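Local coordinates for protein 6-phosphogluconate dehydrogenase (Pseudomonas syringae, PDB 5U5G) that probably acts as an NADP-dependent oxidoreductase of the 6-phosphogluconate dehydrogenase family in fosfomycin biosynthesis, binding NADP together with (2-oxopropyl)phosphonic acid, at residues D39-I42 against R43-A46; E144-G147 against L148-P151; L199-K202 against S203-D206. One frame throughout, in Å; residues are numbered along the deposited sequence.

Contact 1 (D39-I42 against R43-A46); sequences DDLI and RQGA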
loop_
_atom_site.group_PDB
_atom_site.type_symbol
_atom_site.label_atom_id
_atom_site.label_comp_id
_atom_site.label_asym_id
_atom_site.label_seq_id
_atom_site.Cartn_x
_atom_site.Cartn_y
_atom_site.Cartn_z
ATOM N N ASP A 39 5.999 21.455 -27.563
ATOM C CA ASP A 39 5.046 22.082 -28.479
ATOM C C ASP A 39 3.719 22.384 -27.793
ATOM O O ASP A 39 3.185 23.497 -27.910
ATOM C CB ASP A 39 4.824 21.192 -29.705
ATOM C CG ASP A 39 5.972 21.267 -30.717
ATOM O OD1 ASP A 39 6.731 22.261 -30.748
ATOM O OD2 ASP A 39 6.095 20.319 -31.507
ATOM N N ASP A 40 3.151 21.403 -27.089
ATOM C CA ASP A 40 1.877 21.649 -26.416
ATOM C C ASP A 40 2.015 22.690 -25.312
ATOM O O ASP A 40 1.130 23.535 -25.140
ATOM C CB ASP A 40 1.303 20.355 -25.848
ATOM C CG ASP A 40 1.012 19.332 -26.925
ATOM O OD1 ASP A 40 1.312 18.141 -26.702
ATOM O OD2 ASP A 40 0.497 19.721 -28.003
ATOM N N LEU A 41 3.110 22.634 -24.544
ATOM C CA LEU A 41 3.363 23.649 -23.519
ATOM C C LEU A 41 3.466 25.042 -24.130
ATOM O O LEU A 41 2.935 26.010 -23.578
ATOM C CB LEU A 41 4.639 23.310 -22.751
ATOM C CG LEU A 41 4.526 22.035 -21.911
ATOM C CD1 LEU A 41 5.842 21.699 -21.231
ATOM C CD2 LEU A 41 3.428 22.202 -20.879
ATOM N N ILE A 42 4.139 25.157 -25.277
ATOM C CA ILE A 42 4.256 26.450 -25.952
ATOM C C ILE A 42 2.884 26.952 -26.379
ATOM O O ILE A 42 2.526 28.114 -26.152
ATOM C CB ILE A 42 5.219 26.341 -27.148
ATOM C CG1 ILE A 42 6.640 26.066 -26.646
ATOM C CG2 ILE A 42 5.167 27.629 -28.030
ATOM C CD1 ILE A 42 7.604 25.614 -27.727
ATOM N N ARG A 43 2.093 26.078 -27.005
ATOM C CA ARG A 43 0.718 26.415 -27.350
ATOM C C ARG A 43 -0.053 26.932 -26.138
ATOM O O ARG A 43 -0.926 27.795 -26.275
ATOM C CB ARG A 43 0.037 25.184 -27.951
ATOM C CG ARG A 43 -1.424 25.332 -28.227
ATOM C CD ARG A 43 -1.936 24.160 -29.053
ATOM N NE ARG A 43 -1.506 22.870 -28.521
ATOM C CZ ARG A 43 -2.093 22.218 -27.516
ATOM N NH1 ARG A 43 -3.158 22.722 -26.900
ATOM N NH2 ARG A 43 -1.603 21.047 -27.121
ATOM N N GLN A 44 0.287 26.459 -24.942
ATOM C CA GLN A 44 -0.420 26.859 -23.734
ATOM C C GLN A 44 0.269 27.988 -22.974
ATOM O O GLN A 44 -0.082 28.242 -21.820
ATOM C CB GLN A 44 -0.613 25.649 -22.832
ATOM C CG GLN A 44 -1.470 24.571 -23.469
ATOM C CD GLN A 44 -1.347 23.241 -22.745
ATOM O OE1 GLN A 44 -0.338 22.970 -22.102
ATOM N NE2 GLN A 44 -2.373 22.419 -22.835
ATOM N N GLY A 45 1.229 28.674 -23.587
ATOM C CA GLY A 45 1.811 29.864 -22.995
ATOM C C GLY A 45 3.262 29.768 -22.562
ATOM O O GLY A 45 3.838 30.801 -22.194
ATOM N N ALA A 46 3.879 28.585 -22.567
ATOM C CA ALA A 46 5.293 28.526 -22.208
ATOM C C ALA A 46 6.154 29.145 -23.311
ATOM O O ALA A 46 5.734 29.267 -24.464
ATOM C CB ALA A 46 5.728 27.089 -21.960
HETATM O O HOH W 1 0.583 21.765 -30.258
HETATM O O HOH W 2 3.811 30.704 -26.267
#
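The guanidinium of R43 carries the carboxylate of D40 at its edge: OD2 lies within the guanidinium plane, 2.6 Å from NH2, in a nearly straight salt bridge. The carboxylate itself is turned 69° against that plane, and NH2 meets OD2 from above the carboxylate plane. A water shares the same edge, donating to D40 OD2 and accepting from R43 NE, so OD2 takes two bonds. Over one face, toward the rim, sits the backbone O of D40. With CG anti to the backbone N (chi1 174°) and a bend at chi3, the R43 chain turns back along D40, and the two side chains point the same way. L41 CB packs against A46 CB at 4.0 Å, while the leucine also touches C18, R19 and L22 of helix 12-23. The backbone closes the turn with A46 N bonded to L41 O at 2.9 Å and G45 N to I42 O at 2.9 Å. A second water donates to both I42 O and A46 O. G45, at positive phi (112°), is the C-prime residue of a Schellman motif, which here ends helix 39-43 and leads into strand 47-48 of the Rossmann-type NADP-binding domain.

Contact 2 (E144-G147 against L148-P151); sequences EAYG and LIRP
Residues E144-G147 and L148-P151 are consecutive turns of helix 143-156, joined by i to i+4 bonds from L148 N to E144 O (3.0 Å), I149 N to A145 O (3.1 Å) and R150 N to Y146 O (2.8 Å). The last of these approaches nearly along the C=O axis. Weak i to i+3 bonds from L148 N to A145 O and from I149 N to Y146 O accompany them. P151 has no N-H to continue the series, and the helix is kinked there; P151 CD lies 3.5 Å from G147 O, in the place where a bond would otherwise form. Among the side chains, Y146 and R150 lie alongside each other and point the same way. The arginine CG, rather than its charged end, makes an off-centre CH-pi contact, 4.2 Å from the ring centroid and 30° from the ring normal. The tyrosine reaches this position with CG anti to its own N (chi1 172°), while a bend at chi2 carries the arginine onward past the phenol. The guanidinium is turned 40° from the ring, and its NH1 forms a salt bridge with E154, further along the same helix. I149 crosses the tyrosine at about a right angle, and its CD1 comes 4.2 Å from Y146 CD1. The helix connects strand 135-139 to strand 157-162 in a beta-alpha-beta unit at one end of the sheet. A145 and I149 pack on I92 of strand 92-95 and I119 of strand 117-124, whereas Y146 and R150 rest on V160 of strand 157-162, where the tyrosine ring also stacks with Y162.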
loop_
_atom_site.group_PDB
_atom_site.type_symbol
_atom_site.label_atom_id
_atom_site.label_comp_id
_atom_site.label_asym_id
_atom_site.label_seq_id
_atom_site.Cartn_x
_atom_site.Cartn_y
_atom_site.Cartn_z
ATOM N N GLU A 144 17.305 29.156 3.660
ATOM C CA GLU A 144 16.849 30.383 3.014
ATOM C C GLU A 144 16.381 30.116 1.582
ATOM O O GLU A 144 15.310 30.578 1.177
ATOM C CB GLU A 144 17.938 31.456 3.045
ATOM C CG GLU A 144 17.426 32.776 2.481
ATOM C CD GLU A 144 18.523 33.768 2.093
ATOM O OE1 GLU A 144 19.648 33.343 1.747
ATOM O OE2 GLU A 144 18.216 34.974 2.109
ATOM N N ALA A 145 17.160 29.360 0.809
ATOM C CA ALA A 145 16.725 28.983 -0.533
ATOM C C ALA A 145 15.430 28.182 -0.492
ATOM O O ALA A 145 14.531 28.405 -1.310
ATOM C CB ALA A 145 17.821 28.188 -1.241
ATOM N N TYR A 146 15.314 27.248 0.452
ATOM C CA TYR A 146 14.065 26.510 0.606
ATOM C C TYR A 146 12.899 27.461 0.833
ATOM O O TYR A 146 11.872 27.377 0.151
ATOM C CB TYR A 146 14.180 25.511 1.759
ATOM C CG TYR A 146 12.879 24.827 2.116
ATOM C CD1 TYR A 146 12.164 24.116 1.162
ATOM C CD2 TYR A 146 12.371 24.883 3.409
ATOM C CE1 TYR A 146 10.978 23.486 1.481
ATOM C CE2 TYR A 146 11.189 24.252 3.738
ATOM C CZ TYR A 146 10.496 23.558 2.767
ATOM O OH TYR A 146 9.319 22.926 3.074
ATOM N N GLY A 147 13.047 28.386 1.784
ATOM C CA GLY A 147 11.981 29.341 2.037
ATOM C C GLY A 147 11.593 30.159 0.819
ATOM O O GLY A 147 10.429 30.543 0.669
ATOM N N LEU A 148 12.549 30.433 -0.071
ATOM C CA LEU A 148 12.238 31.253 -1.239
ATOM C C LEU A 148 11.427 30.472 -2.266
ATOM O O LEU A 148 10.521 31.026 -2.899
ATOM C CB LEU A 148 13.524 31.785 -1.870
ATOM C CG LEU A 148 14.307 32.752 -0.983
ATOM C CD1 LEU A 148 15.636 33.116 -1.622
ATOM C CD2 LEU A 148 13.471 33.990 -0.729
ATOM N N ILE A 149 11.734 29.187 -2.454
ATOM C CA ILE A 149 11.055 28.397 -3.477
ATOM C C ILE A 149 9.846 27.657 -2.925
ATOM O O ILE A 149 9.019 27.169 -3.710
ATOM C CB ILE A 149 12.030 27.410 -4.160
ATOM C CG1 ILE A 149 12.730 26.534 -3.120
ATOM C CG2 ILE A 149 13.063 28.167 -4.994
ATOM C CD1 ILE A 149 12.059 25.210 -2.868
ATOM N N ARG A 150 9.714 27.573 -1.602
ATOM C CA ARG A 150 8.553 26.937 -0.977
ATOM C C ARG A 150 7.217 27.355 -1.582
ATOM O O ARG A 150 6.402 26.466 -1.883
ATOM C CB ARG A 150 8.610 27.213 0.534
ATOM C CG ARG A 150 8.064 26.093 1.400
ATOM C CD ARG A 150 6.566 26.013 1.305
ATOM N NE ARG A 150 6.012 24.871 2.005
ATOM C CZ ARG A 150 5.121 24.056 1.443
ATOM N NH1 ARG A 150 4.693 24.277 0.198
ATOM N NH2 ARG A 150 4.630 23.022 2.114
ATOM N N PRO A 151 6.913 28.645 -1.793
ATOM C CA PRO A 151 5.622 28.986 -2.411
ATOM C C PRO A 151 5.478 28.494 -3.843
ATOM O O PRO A 151 4.347 28.334 -4.306
ATOM C CB PRO A 151 5.590 30.519 -2.341
ATOM C CG PRO A 151 6.542 30.870 -1.266
ATOM C CD PRO A 151 7.648 29.862 -1.406
#

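Contact 3 (L199-K202 against S203-D206); sequences LDLK and SMAD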
loop_
_atom_site.group_PDB
_atom_site.type_symbol
_atom_site.label_atom_id
_atom_site.label_comp_id
_atom_site.label_asym_id
_atom_site.label_seq_id
_atom_site.Cartn_x
_atom_site.Cartn_y
_atom_site.Cartn_z
ATOM N N LEU A 199 -12.426 -14.449 -10.457
ATOM C CA LEU A 199 -12.916 -13.223 -9.849
ATOM C C LEU A 199 -12.986 -12.104 -10.880
ATOM O O LEU A 199 -12.112 -11.979 -11.740
ATOM C CB LEU A 199 -12.015 -12.818 -8.679
ATOM C CG LEU A 199 -12.040 -13.805 -7.503
ATOM C CD1 LEU A 199 -10.950 -13.478 -6.496
ATOM C CD2 LEU A 199 -13.424 -13.823 -6.815
ATOM N N ASP A 200 -14.034 -11.284 -10.784
ATOM C CA ASP A 200 -14.203 -10.132 -11.658
ATOM C C ASP A 200 -13.398 -8.943 -11.144
ATOM O O ASP A 200 -13.200 -8.782 -9.936
ATOM C CB ASP A 200 -15.674 -9.747 -11.754
ATOM C CG ASP A 200 -16.280 -9.472 -10.401
ATOM O OD1 ASP A 200 -16.317 -10.400 -9.571
ATOM O OD2 ASP A 200 -16.728 -8.341 -10.166
ATOM N N LEU A 201 -12.940 -8.105 -12.081
ATOM C CA LEU A 201 -12.125 -6.945 -11.719
ATOM C C LEU A 201 -12.880 -5.994 -10.807
ATOM O O LEU A 201 -12.284 -5.366 -9.921
ATOM C CB LEU A 201 -11.662 -6.188 -12.974
ATOM C CG LEU A 201 -10.416 -6.656 -13.721
ATOM C CD1 LEU A 201 -10.173 -5.842 -15.012
ATOM C CD2 LEU A 201 -9.216 -6.568 -12.805
ATOM N N LYS A 202 -14.189 -5.845 -11.024
ATOM C CA LYS A 202 -14.940 -4.887 -10.219
ATOM C C LYS A 202 -14.948 -5.285 -8.743
ATOM O O LYS A 202 -14.779 -4.435 -7.862
ATOM C CB LYS A 202 -16.363 -4.752 -10.763
ATOM C CG LYS A 202 -17.376 -4.250 -9.755
ATOM C CD LYS A 202 -17.541 -2.752 -9.800
ATOM C CE LYS A 202 -18.976 -2.381 -9.439
ATOM N NZ LYS A 202 -19.311 -2.816 -8.049
ATOM N N SER A 203 -15.148 -6.568 -8.454
ATOM C CA SER A 203 -15.139 -7.007 -7.062
ATOM C C SER A 203 -13.741 -6.896 -6.463
ATOM O O SER A 203 -13.587 -6.536 -5.291
ATOM C CB SER A 203 -15.652 -8.440 -6.962
ATOM O OG SER A 203 -16.999 -8.508 -7.384
ATOM N N MET A 204 -12.714 -7.227 -7.247
ATOM C CA MET A 204 -11.353 -7.084 -6.754
ATOM C C MET A 204 -11.039 -5.627 -6.458
ATOM O O MET A 204 -10.451 -5.307 -5.418
ATOM C CB MET A 204 -10.369 -7.669 -7.764
ATOM C CG MET A 204 -10.228 -9.176 -7.604
ATOM S SD MET A 204 -8.912 -9.921 -8.590
ATOM C CE MET A 204 -9.623 -9.817 -10.239
ATOM N N ALA A 205 -11.471 -4.725 -7.341
ATOM C CA ALA A 205 -11.255 -3.303 -7.103
ATOM C C ALA A 205 -11.983 -2.842 -5.849
ATOM O O ALA A 205 -11.443 -2.048 -5.066
ATOM C CB ALA A 205 -11.713 -2.490 -8.315
ATOM N N ASP A 206 -13.217 -3.319 -5.653
ATOM C CA ASP A 206 -13.984 -2.964 -4.461
ATOM C C ASP A 206 -13.247 -3.369 -3.195
ATOM O O ASP A 206 -13.147 -2.591 -2.242
ATOM C CB ASP A 206 -15.365 -3.634 -4.498
ATOM C CG ASP A 206 -16.361 -2.888 -5.372
ATOM O OD1 ASP A 206 -16.154 -1.682 -5.634
ATOM O OD2 ASP A 206 -17.365 -3.515 -5.781
HETATM O O HOH W 3 -17.610 -0.406 -7.598
#
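D200 is the N-cap of helix 201-210, its OD2 accepting from both S203 N (2.9 Å) and S203 OG (2.8 Å). The aspartate CG sits between its backbone N and carbonyl carbon (chi1 56°), a rotation that folds the carboxylate back over the first turn. OD2 offers its syn lone pair to OG, whereas the amide meets the same oxygen from above the carboxylate plane. D200 OD1 is engaged by K168 NZ of the second subunit in a salt bridge, so the cap belongs to the dimer interface. M204, bent at chi3 (-72°), brings its CE to 4.1 Å from L199 CB and 4.2 Å from L201 CD2. This places the methyl between the two leucines, and M204 also packs on L195 of helix 168-196 and on L172 of the second subunit. K202, in the first turn, curls through bends at chi2, chi3 and chi4 to reach D206, one helical turn ahead. K202 NZ approaches the syn lone pair of D206 OD2 at 3.1 Å in a salt bridge, and a water donates to D206 OD1 at 2.8 Å while weakly accepting from K202 NZ.

Overall arrangement
From the N terminus the three contacts follow in series, without nesting or crossing, and each spans only consecutive residues within or at the end of one helix. Contact 1 closes the turn that ends helix 39-43 and leads to strand 47-48, outermost within this chain. Contact 2 lies within helix 143-156, the connection to strand 157-162, outermost within this chain at the other end of the same sheet; the centres of contacts 1 and 2 are about 27 Å apart. Contact 3 begins helix 201-210 in the all-helical C-terminal part, against helices 168-196 and 216-226 and the second subunit. Contacts 2 and 3 lie about 45 Å apart between centres, on opposite sides of the chain's centre.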